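Local coordinates for putative HMP/thiamine permease protein YkoE (Bacillus subtilis, PDB 5EDL) that binds thiamine in the membrane as the S component of an ECF transporter and probably carries this vitamin or related hydroxymethylpyrimidine compounds into the cell, at residues V86-I91 with F126-F131; I13-A18 with A72-L77; V8-I13 with V52-M57. One frame throughout, in Å; residues are numbered along the deposited sequence.

Contact 1: V86-I91 with F126-F131; sequences VIVIGI and FIYDLF. With VIB (3-(4-amino-2-methyl-pyrimidin-5-ylmethyl)-5-(2-hydroxy-ethyl)-4-methyl-thiazol-3-ium), chain B; MPG ([(Z)-octadec-9-enyl] (2R)-2,3-bis(oxidanyl)propanoate), chain D.
Ile89 lies across one face of the Tyr128 ring, the two side chains meeting at about a right angle. Ile89 CG1 makes a CH-pi contact over that face, 3.9 Å from the centroid of the Tyr128 ring and 24° off the normal. Ile89 CD1 comes to 3.4 Å from Tyr128 CD1. Apolar contact continues at Tyr128 CE2, where Val88 CG1 sits 3.7 Å away. Tyr128 CG is anti to the backbone N (chi1 171°), which sends the ring across the gap to helix 85-103, with MPG C1 of the bound lipid 3.9 Å from CD2. Replacing Tyr128 by an alanine is likely to open a gap between the two helices and leave Ile89 without the ring that backs it beside the thiamine.

Polar contact goes to the ligand: VIB O1 donates to Asp129 OD2 at 2.7 Å. Arg150 forms a salt bridge with the same oxygen and Ser133 bonds OD1, so both carboxylate oxygens are held. Against the pyrimidine, Ile89 CG2 lies 3.7 Å from VIB N3A and Val86 CG2 3.3 Å from VIB N1A. Two transmembrane helices running roughly antiparallel, at 142°, thus form one wall of the thiamine pocket of this S component, with lipid beyond Tyr128.

Contact 2: I13-A18 with A72-L77; sequences ISIVFA and ALVECL. With VIB (3-(4-amino-2-methyl-pyrimidin-5-ylmethyl)-5-(2-hydroxy-ethyl)-4-methyl-thiazol-3-ium), chain B.
Val74 has chi1 at 172°, which swings CG1 away from its own backbone N and onto Ala18, while CG2 faces Ile15. A chi1 of -169° and an extended chain carry the Glu75 carboxylate past Ala18 to the thiamine. Ala18 CB and Val74 CG1 are only 3.4 Å apart, tighter than usual for two carbons, and Ile15 CG1 adds a looser contact at 4.2 Å from Val74 CG2. The small Ala18 lets the backbones come close: its CA is 4.8 Å from Glu75 CA, and the segment axes approach to 8.2 Å at a crossing angle of -42°. This close helix pair joins the first transmembrane helix, 4-35, to helix 63-77, whose C-terminal part borders the substrate site of the S component. There Glu75 OE1 lies 2.7 Å from the pyrimidine nitrogen VIB N1A. Thr25 and Asn80 both hydrogen-bond OE2, gripping the other oxygen and helping to fix the rotation of the carboxylate. The aliphatic part of Glu75 runs beside the backbone of helix 4-35, with CG 3.9 Å from Ala18 O, and Val86 of helix 85-103 also touches the side chain.

Contact 3: V8-I13 with V52-M57; sequences VIMSVI and VIAAYM
Ile13 and Ile53 meet through their CG2 methyls, 3.9 Å apart, the two side chains passing at a slant. In each, CG2 is anti to the backbone N and CG1 beside it (chi1 near -65° in both), an arrangement that points matching methyls into the gap. One turn nearer the N terminus of helix 4-35, Met10 CG rests at 4.2 Å from Ala54 CB; beyond CG its chain bends at chi3 (54°) and the thioether leads away from helix 49-58. Ile9 and Met57 approach tip to tip and close the end of the interface, although the modelled spacing of their terminal methyls is doubtful.

The backbones behind these side chains run nearly antiparallel, at 156°, with segment axes 10.3 Å apart. The nearest CA pair is Met10 and Ala54, at 6.1 Å, where the short alanine faces the CG of the methionine. Farther out, Val66 and Ser67 of helix 63-77 touch Met10, and Ser67 also touches Ala54, so this third helix covers one flank. Leu175 contacts both Ile9 and Met57, and Ser166 of helix 140-170 reaches Ile53 and Met57. No hydrogen bond links the two segments; apolar side chains join them, and their association rests on the fit of these surfaces within the transmembrane bundle.

Overall arrangement
Helix 4-35 starts the chain and takes part in two contacts. Contact 3 closes first, when helix 49-58 returns antiparallel against segment 8-13; contact 2 follows, bringing helix 63-77 onto segment 13-18. Their segments alternate, so the two closures cross; they share Ile13 and touch where Phe17 CZ packs 3.6 Å from Ile53 CD1. Contact 1 comes later, in series with both, as helix 111-132 folds back on helix 85-103. Its Val86 packs against Ala72, Glu75 and Cys76 of contact 2, and both contacts reach the thiamine. Contact 3 lies about 22 Å from contact 1, centre to centre, with no touch between them.

Contact 1: V86-I91 with F126-F131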
loop_
_atom_site.group_PDB
_atom_site.type_symbol
_atom_site.label_atom_id
_atom_site.label_comp_id
_atom_site.label_asym_id
_atom_site.label_seq_id
_atom_site.Cartn_x
_atom_site.Cartn_y
_atom_site.Cartn_z
ATOM N N VAL A 86 -15.763 -1.844 -1.488
ATOM C CA VAL A 86 -14.313 -1.970 -1.562
ATOM C C VAL A 86 -13.684 -0.581 -1.794
ATOM O O VAL A 86 -12.557 -0.332 -1.387
ATOM C CB VAL A 86 -13.853 -2.951 -2.669
ATOM C CG1 VAL A 86 -14.007 -2.328 -4.066
ATOM C CG2 VAL A 86 -12.387 -3.361 -2.428
ATOM N N ILE A 87 -14.422 0.324 -2.431
ATOM C CA ILE A 87 -13.930 1.685 -2.628
ATOM C C ILE A 87 -13.882 2.423 -1.282
ATOM O O ILE A 87 -12.974 3.211 -1.038
ATOM C CB ILE A 87 -14.784 2.473 -3.640
ATOM C CG1 ILE A 87 -14.666 1.828 -5.031
ATOM C CG2 ILE A 87 -14.347 3.941 -3.676
ATOM C CD1 ILE A 87 -15.647 2.347 -6.063
ATOM N N VAL A 88 -14.842 2.134 -0.405
ATOM C CA VAL A 88 -14.834 2.705 0.935
ATOM C C VAL A 88 -13.629 2.207 1.739
ATOM O O VAL A 88 -12.907 3.000 2.347
ATOM C CB VAL A 88 -16.115 2.374 1.724
ATOM C CG1 VAL A 88 -16.098 3.105 3.067
ATOM C CG2 VAL A 88 -17.378 2.727 0.917
ATOM N N ILE A 89 -13.395 0.897 1.748
ATOM C CA ILE A 89 -12.260 0.415 2.530
ATOM C C ILE A 89 -10.964 0.906 1.889
ATOM O O ILE A 89 -9.967 1.142 2.577
ATOM C CB ILE A 89 -12.249 -1.136 2.696
ATOM C CG1 ILE A 89 -11.458 -1.508 3.970
ATOM C CG2 ILE A 89 -11.721 -1.826 1.436
ATOM C CD1 ILE A 89 -11.540 -2.973 4.402
ATOM N N GLY A 90 -10.990 1.108 0.575
ATOM C CA GLY A 90 -9.844 1.680 -0.120
ATOM C C GLY A 90 -9.549 3.093 0.365
ATOM O O GLY A 90 -8.406 3.425 0.678
ATOM N N ILE A 91 -10.586 3.923 0.435
ATOM C CA ILE A 91 -10.454 5.277 0.963
ATOM C C ILE A 91 -9.907 5.214 2.396
ATOM O O ILE A 91 -8.943 5.900 2.725
ATOM C CB ILE A 91 -11.801 6.037 0.940
ATOM C CG1 ILE A 91 -12.245 6.314 -0.511
ATOM C CG2 ILE A 91 -11.712 7.333 1.760
ATOM C CD1 ILE A 91 -13.708 6.741 -0.634
ATOM N N PHE A 126 -9.000 -2.084 10.066
ATOM C CA PHE A 126 -9.550 -2.867 11.178
ATOM C C PHE A 126 -10.738 -2.116 11.803
ATOM O O PHE A 126 -11.767 -2.706 12.124
ATOM C CB PHE A 126 -8.472 -3.174 12.223
ATOM C CG PHE A 126 -8.676 -4.481 12.931
ATOM C CD1 PHE A 126 -8.183 -5.663 12.393
ATOM C CD2 PHE A 126 -9.381 -4.537 14.121
ATOM C CE1 PHE A 126 -8.371 -6.867 13.036
ATOM C CE2 PHE A 126 -9.579 -5.753 14.772
ATOM C CZ PHE A 126 -9.070 -6.916 14.231
ATOM N N ILE A 127 -10.599 -0.801 11.933
ATOM C CA ILE A 127 -11.708 0.026 12.390
ATOM C C ILE A 127 -12.914 -0.142 11.471
ATOM O O ILE A 127 -14.034 -0.378 11.946
ATOM C CB ILE A 127 -11.317 1.510 12.443
ATOM C CG1 ILE A 127 -10.257 1.731 13.528
ATOM C CG2 ILE A 127 -12.563 2.366 12.661
ATOM C CD1 ILE A 127 -9.706 3.150 13.572
ATOM N N TYR A 128 -12.670 -0.035 10.162
ATOM C CA TYR A 128 -13.712 -0.228 9.160
ATOM C C TYR A 128 -14.439 -1.569 9.364
ATOM O O TYR A 128 -15.670 -1.626 9.355
ATOM C CB TYR A 128 -13.118 -0.163 7.746
ATOM C CG TYR A 128 -14.078 -0.566 6.643
ATOM C CD1 TYR A 128 -14.200 -1.895 6.250
ATOM C CD2 TYR A 128 -14.860 0.376 5.999
ATOM C CE1 TYR A 128 -15.083 -2.275 5.237
ATOM C CE2 TYR A 128 -15.742 0.011 4.980
ATOM C CZ TYR A 128 -15.847 -1.320 4.606
ATOM O OH TYR A 128 -16.721 -1.692 3.605
ATOM N N ASP A 129 -13.667 -2.635 9.558
ATOM C CA ASP A 129 -14.248 -3.967 9.698
ATOM C C ASP A 129 -15.116 -4.133 10.946
ATOM O O ASP A 129 -16.099 -4.879 10.931
ATOM C CB ASP A 129 -13.139 -5.020 9.699
ATOM C CG ASP A 129 -12.526 -5.217 8.320
ATOM O OD1 ASP A 129 -13.197 -4.909 7.301
ATOM O OD2 ASP A 129 -11.380 -5.694 8.264
ATOM N N LEU A 130 -14.747 -3.451 12.026
ATOM C CA LEU A 130 -15.561 -3.467 13.241
ATOM C C LEU A 130 -16.925 -2.802 13.005
ATOM O O LEU A 130 -17.901 -3.144 13.648
ATOM C CB LEU A 130 -14.819 -2.782 14.394
ATOM C CG LEU A 130 -13.658 -3.589 14.983
ATOM C CD1 LEU A 130 -12.733 -2.700 15.813
ATOM C CD2 LEU A 130 -14.203 -4.772 15.823
ATOM N N PHE A 131 -16.981 -1.850 12.078
ATOM C CA PHE A 131 -18.249 -1.222 11.722
ATOM C C PHE A 131 -19.061 -2.051 10.733
ATOM O O PHE A 131 -20.279 -2.170 10.864
ATOM C CB PHE A 131 -18.016 0.169 11.124
ATOM C CG PHE A 131 -17.752 1.224 12.150
ATOM C CD1 PHE A 131 -18.801 1.793 12.861
ATOM C CD2 PHE A 131 -16.461 1.643 12.415
ATOM C CE1 PHE A 131 -18.560 2.764 13.817
ATOM C CE2 PHE A 131 -16.213 2.618 13.369
ATOM C CZ PHE A 131 -17.257 3.174 14.072
HETATM C CM2 VIB B . -8.554 -2.268 -2.105
HETATM N N4A VIB B . -8.899 -4.686 2.136
HETATM C CM4 VIB B . -10.390 -9.207 2.961
HETATM O O1 VIB B . -11.509 -7.362 6.167
HETATM C C7 VIB B . -12.884 -7.436 5.848
HETATM C C6 VIB B . -13.043 -8.360 4.665
HETATM C C2 VIB B . -12.156 -6.015 1.600
HETATM S S1 VIB B . -13.095 -6.345 2.809
HETATM C C5 VIB B . -12.503 -7.626 3.450
HETATM C C4 VIB B . -11.319 -8.011 2.722
HETATM N N3 VIB B . -11.107 -6.993 1.546
HETATM C C7A VIB B . -10.004 -7.141 0.602
HETATM C C4A VIB B . -9.081 -4.651 0.701
HETATM N N3A VIB B . -8.762 -3.561 0.000
HETATM C C2A VIB B . -8.940 -3.551 -1.350
HETATM N N1A VIB B . -9.429 -4.661 -1.989
HETATM C C6A VIB B . -9.756 -5.780 -1.292
HETATM C C5A VIB B . -9.570 -5.765 0.067
HETATM C C2 MPG D . -16.019 4.167 8.628
HETATM C C3 MPG D . -14.695 3.723 9.218
HETATM C C4 MPG D . -13.876 4.942 9.581
HETATM C C5 MPG D . -12.449 4.577 9.941
HETATM C C6 MPG D . -11.653 5.861 10.067
HETATM C C7 MPG D . -10.300 5.609 10.708
HETATM C C8 MPG D . -9.197 5.631 9.666
HETATM C C9 MPG D . -8.477 6.963 9.655
HETATM C C10 MPG D . -7.231 7.072 10.169
HETATM C C11 MPG D . -6.530 5.865 10.764
HETATM C C12 MPG D . -5.732 6.274 11.986
HETATM C C13 MPG D . -4.473 5.440 12.077
HETATM O O1 MPG D . -17.513 3.219 7.007
HETATM C C1 MPG D . -16.831 2.961 8.217
HETATM C CXD MPG D . -19.524 2.396 5.678
HETATM O O2 MPG D . -19.673 3.544 4.876
HETATM C C21 MPG D . -20.892 1.805 5.952
HETATM O O3 MPG D . -21.378 1.160 4.794
HETATM O O4 MPG D . -19.451 2.638 8.033
HETATM C CX3 MPG D . -18.845 2.758 6.986
#

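Contact 2: I13-A18 with A72-L77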
loop_
_atom_site.group_PDB
_atom_site.type_symbol
_atom_site.label_atom_id
_atom_site.label_comp_id
_atom_site.label_asym_id
_atom_site.label_seq_id
_atom_site.Cartn_x
_atom_site.Cartn_y
_atom_site.Cartn_z
ATOM N N ILE A 13 0.224 2.664 -12.071
ATOM C CA ILE A 13 0.532 1.761 -10.965
ATOM C C ILE A 13 -0.741 1.294 -10.240
ATOM O O ILE A 13 -0.865 0.123 -9.889
ATOM C CB ILE A 13 1.484 2.419 -9.947
ATOM C CG1 ILE A 13 2.843 2.694 -10.594
ATOM C CG2 ILE A 13 1.659 1.530 -8.715
ATOM C CD1 ILE A 13 3.573 1.442 -11.042
ATOM N N SER A 14 -1.682 2.214 -10.034
ATOM C CA SER A 14 -2.942 1.903 -9.358
ATOM C C SER A 14 -3.745 0.881 -10.134
ATOM O O SER A 14 -4.332 -0.049 -9.566
ATOM C CB SER A 14 -3.784 3.169 -9.165
ATOM O OG SER A 14 -3.138 4.071 -8.299
ATOM N N ILE A 15 -3.760 1.073 -11.447
ATOM C CA ILE A 15 -4.492 0.216 -12.360
ATOM C C ILE A 15 -3.903 -1.186 -12.399
ATOM O O ILE A 15 -4.633 -2.171 -12.302
ATOM C CB ILE A 15 -4.505 0.809 -13.777
ATOM C CG1 ILE A 15 -5.331 2.095 -13.793
ATOM C CG2 ILE A 15 -5.071 -0.196 -14.769
ATOM C CD1 ILE A 15 -5.181 2.903 -15.057
ATOM N N VAL A 16 -2.584 -1.267 -12.547
ATOM C CA VAL A 16 -1.894 -2.552 -12.578
ATOM C C VAL A 16 -2.135 -3.326 -11.288
ATOM O O VAL A 16 -2.458 -4.519 -11.309
ATOM C CB VAL A 16 -0.374 -2.376 -12.784
ATOM C CG1 VAL A 16 0.346 -3.687 -12.531
ATOM C CG2 VAL A 16 -0.085 -1.841 -14.181
ATOM N N PHE A 17 -1.988 -2.648 -10.159
ATOM C CA PHE A 17 -2.150 -3.333 -8.886
ATOM C C PHE A 17 -3.611 -3.590 -8.521
ATOM O O PHE A 17 -3.888 -4.424 -7.665
ATOM C CB PHE A 17 -1.444 -2.558 -7.767
ATOM C CG PHE A 17 -0.021 -2.965 -7.602
ATOM C CD1 PHE A 17 0.975 -2.362 -8.353
ATOM C CD2 PHE A 17 0.318 -4.004 -6.749
ATOM C CE1 PHE A 17 2.281 -2.776 -8.248
ATOM C CE2 PHE A 17 1.632 -4.410 -6.630
ATOM C CZ PHE A 17 2.613 -3.800 -7.377
ATOM N N ALA A 18 -4.538 -2.895 -9.180
ATOM C CA ALA A 18 -5.955 -3.217 -9.040
ATOM C C ALA A 18 -6.201 -4.660 -9.474
ATOM O O ALA A 18 -7.011 -5.364 -8.869
ATOM C CB ALA A 18 -6.813 -2.272 -9.843
ATOM N N ALA A 72 -8.598 0.891 -5.763
ATOM C CA ALA A 72 -9.860 0.327 -5.266
ATOM C C ALA A 72 -11.004 0.516 -6.261
ATOM O O ALA A 72 -11.840 -0.384 -6.452
ATOM C CB ALA A 72 -10.235 0.947 -3.927
ATOM N N LEU A 73 -11.052 1.695 -6.872
ATOM C CA LEU A 73 -12.051 2.000 -7.886
ATOM C C LEU A 73 -11.956 0.989 -9.014
ATOM O O LEU A 73 -12.958 0.420 -9.452
ATOM C CB LEU A 73 -11.868 3.434 -8.432
ATOM C CG LEU A 73 -12.505 3.771 -9.785
ATOM C CD1 LEU A 73 -14.031 3.559 -9.724
ATOM C CD2 LEU A 73 -12.172 5.200 -10.236
ATOM N N VAL A 74 -10.737 0.769 -9.488
ATOM C CA VAL A 74 -10.535 -0.089 -10.633
ATOM C C VAL A 74 -10.803 -1.549 -10.261
ATOM O O VAL A 74 -11.356 -2.304 -11.064
ATOM C CB VAL A 74 -9.115 0.076 -11.213
ATOM C CG1 VAL A 74 -8.854 -0.972 -12.286
ATOM C CG2 VAL A 74 -8.946 1.482 -11.786
ATOM N N GLU A 75 -10.424 -1.938 -9.043
ATOM C CA GLU A 75 -10.738 -3.281 -8.567
ATOM C C GLU A 75 -12.265 -3.503 -8.547
ATOM O O GLU A 75 -12.751 -4.560 -8.934
ATOM C CB GLU A 75 -10.142 -3.530 -7.176
ATOM C CG GLU A 75 -10.229 -4.994 -6.766
ATOM C CD GLU A 75 -9.962 -5.213 -5.287
ATOM O OE1 GLU A 75 -9.406 -4.299 -4.640
ATOM O OE2 GLU A 75 -10.328 -6.293 -4.777
ATOM N N CYS A 76 -13.002 -2.493 -8.098
ATOM C CA CYS A 76 -14.460 -2.531 -8.119
ATOM C C CYS A 76 -14.973 -2.721 -9.546
ATOM O O CYS A 76 -15.789 -3.603 -9.808
ATOM C CB CYS A 76 -15.049 -1.251 -7.511
ATOM S SG CYS A 76 -16.873 -1.133 -7.645
ATOM N N LEU A 77 -14.471 -1.895 -10.462
ATOM C CA LEU A 77 -14.848 -1.960 -11.874
ATOM C C LEU A 77 -14.592 -3.334 -12.489
ATOM O O LEU A 77 -15.406 -3.823 -13.276
ATOM C CB LEU A 77 -14.087 -0.898 -12.697
ATOM C CG LEU A 77 -14.341 0.570 -12.359
ATOM C CD1 LEU A 77 -13.638 1.488 -13.348
ATOM C CD2 LEU A 77 -15.838 0.861 -12.301
HETATM C CM2 VIB B . -8.554 -2.268 -2.105
HETATM N N4A VIB B . -8.899 -4.686 2.136
HETATM C CM4 VIB B . -10.390 -9.207 2.961
HETATM O O1 VIB B . -11.509 -7.362 6.167
HETATM C C7 VIB B . -12.884 -7.436 5.848
HETATM C C6 VIB B . -13.043 -8.360 4.665
HETATM C C2 VIB B . -12.156 -6.015 1.600
HETATM S S1 VIB B . -13.095 -6.345 2.809
HETATM C C5 VIB B . -12.503 -7.626 3.450
HETATM C C4 VIB B . -11.319 -8.011 2.722
HETATM N N3 VIB B . -11.107 -6.993 1.546
HETATM C C7A VIB B . -10.004 -7.141 0.602
HETATM C C4A VIB B . -9.081 -4.651 0.701
HETATM N N3A VIB B . -8.762 -3.561 0.000
HETATM C C2A VIB B . -8.940 -3.551 -1.350
HETATM N N1A VIB B . -9.429 -4.661 -1.989
HETATM C C6A VIB B . -9.756 -5.780 -1.292
HETATM C C5A VIB B . -9.570 -5.765 0.067
#

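Contact 3: V8-I13 with V52-M57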
loop_
_atom_site.group_PDB
_atom_site.type_symbol
_atom_site.label_atom_id
_atom_site.label_comp_id
_atom_site.label_asym_id
_atom_site.label_seq_id
_atom_site.Cartn_x
_atom_site.Cartn_y
_atom_site.Cartn_z
ATOM N N VAL A 8 0.014 10.819 -13.866
ATOM C CA VAL A 8 -0.122 9.726 -14.822
ATOM C C VAL A 8 0.531 8.416 -14.373
ATOM O O VAL A 8 -0.090 7.357 -14.482
ATOM C CB VAL A 8 0.462 10.105 -16.195
ATOM C CG1 VAL A 8 0.407 8.914 -17.138
ATOM C CG2 VAL A 8 -0.291 11.289 -16.789
ATOM N N ILE A 9 1.773 8.470 -13.890
ATOM C CA ILE A 9 2.457 7.245 -13.456
ATOM C C ILE A 9 1.766 6.630 -12.235
ATOM O O ILE A 9 1.704 5.402 -12.081
ATOM C CB ILE A 9 3.940 7.488 -13.111
ATOM C CG1 ILE A 9 4.579 6.192 -12.627
ATOM C CG2 ILE A 9 4.084 8.517 -12.012
ATOM C CD1 ILE A 9 5.944 6.379 -12.048
ATOM N N MET A 10 1.254 7.492 -11.366
ATOM C CA MET A 10 0.541 7.023 -10.193
ATOM C C MET A 10 -0.689 6.218 -10.616
ATOM O O MET A 10 -0.982 5.173 -10.050
ATOM C CB MET A 10 0.136 8.185 -9.287
ATOM C CG MET A 10 -0.629 7.697 -8.068
ATOM S SD MET A 10 -1.273 8.964 -6.983
ATOM C CE MET A 10 -2.218 9.993 -8.109
ATOM N N SER A 11 -1.383 6.701 -11.640
ATOM C CA SER A 11 -2.562 6.022 -12.157
ATOM C C SER A 11 -2.237 4.663 -12.769
ATOM O O SER A 11 -2.954 3.688 -12.539
ATOM C CB SER A 11 -3.262 6.899 -13.197
ATOM O OG SER A 11 -3.753 8.086 -12.608
ATOM N N VAL A 12 -1.172 4.587 -13.563
ATOM C CA VAL A 12 -0.830 3.309 -14.174
ATOM C C VAL A 12 -0.518 2.269 -13.102
ATOM O O VAL A 12 -0.961 1.132 -13.201
ATOM C CB VAL A 12 0.355 3.426 -15.160
ATOM C CG1 VAL A 12 0.084 4.524 -16.177
ATOM C CG2 VAL A 12 1.652 3.671 -14.426
ATOM N N ILE A 13 0.224 2.664 -12.071
ATOM C CA ILE A 13 0.532 1.761 -10.965
ATOM C C ILE A 13 -0.741 1.294 -10.240
ATOM O O ILE A 13 -0.865 0.123 -9.889
ATOM C CB ILE A 13 1.484 2.419 -9.947
ATOM C CG1 ILE A 13 2.843 2.694 -10.594
ATOM C CG2 ILE A 13 1.659 1.530 -8.715
ATOM C CD1 ILE A 13 3.573 1.442 -11.042
ATOM N N VAL A 52 2.102 2.557 -0.472
ATOM C CA VAL A 52 3.508 2.656 -0.140
ATOM C C VAL A 52 4.325 2.943 -1.408
ATOM O O VAL A 52 5.204 3.786 -1.392
ATOM C CB VAL A 52 4.005 1.372 0.563
ATOM C CG1 VAL A 52 5.538 1.326 0.602
ATOM C CG2 VAL A 52 3.428 1.297 1.976
ATOM N N ILE A 53 3.998 2.249 -2.495
ATOM C CA ILE A 53 4.694 2.397 -3.772
ATOM C C ILE A 53 4.591 3.836 -4.276
ATOM O O ILE A 53 5.603 4.481 -4.533
ATOM C CB ILE A 53 4.128 1.406 -4.836
ATOM C CG1 ILE A 53 4.450 -0.046 -4.422
ATOM C CG2 ILE A 53 4.652 1.757 -6.252
ATOM C CD1 ILE A 53 3.830 -1.129 -5.307
ATOM N N ALA A 54 3.370 4.351 -4.369
ATOM C CA ALA A 54 3.161 5.701 -4.885
ATOM C C ALA A 54 3.868 6.748 -4.031
ATOM O O ALA A 54 4.474 7.657 -4.574
ATOM C CB ALA A 54 1.678 6.024 -4.986
ATOM N N ALA A 55 3.784 6.618 -2.706
ATOM C CA ALA A 55 4.397 7.604 -1.813
ATOM C C ALA A 55 5.922 7.545 -1.903
ATOM O O ALA A 55 6.587 8.567 -2.039
ATOM C CB ALA A 55 3.945 7.391 -0.371
ATOM N N TYR A 56 6.460 6.336 -1.809
ATOM C CA TYR A 56 7.906 6.138 -1.839
ATOM C C TYR A 56 8.499 6.583 -3.191
ATOM O O TYR A 56 9.586 7.161 -3.240
ATOM C CB TYR A 56 8.217 4.669 -1.529
ATOM C CG TYR A 56 9.676 4.255 -1.525
ATOM C CD1 TYR A 56 10.561 4.714 -0.558
ATOM C CD2 TYR A 56 10.148 3.363 -2.467
ATOM C CE1 TYR A 56 11.897 4.315 -0.559
ATOM C CE2 TYR A 56 11.463 2.952 -2.476
ATOM C CZ TYR A 56 12.337 3.431 -1.531
ATOM O OH TYR A 56 13.626 2.992 -1.568
ATOM N N MET A 57 7.765 6.362 -4.277
ATOM C CA MET A 57 8.236 6.761 -5.605
ATOM C C MET A 57 8.150 8.263 -5.823
ATOM O O MET A 57 9.089 8.869 -6.316
ATOM C CB MET A 57 7.440 6.072 -6.717
ATOM C CG MET A 57 7.745 4.597 -6.934
ATOM S SD MET A 57 6.817 3.999 -8.381
ATOM C CE MET A 57 6.488 5.574 -9.192
#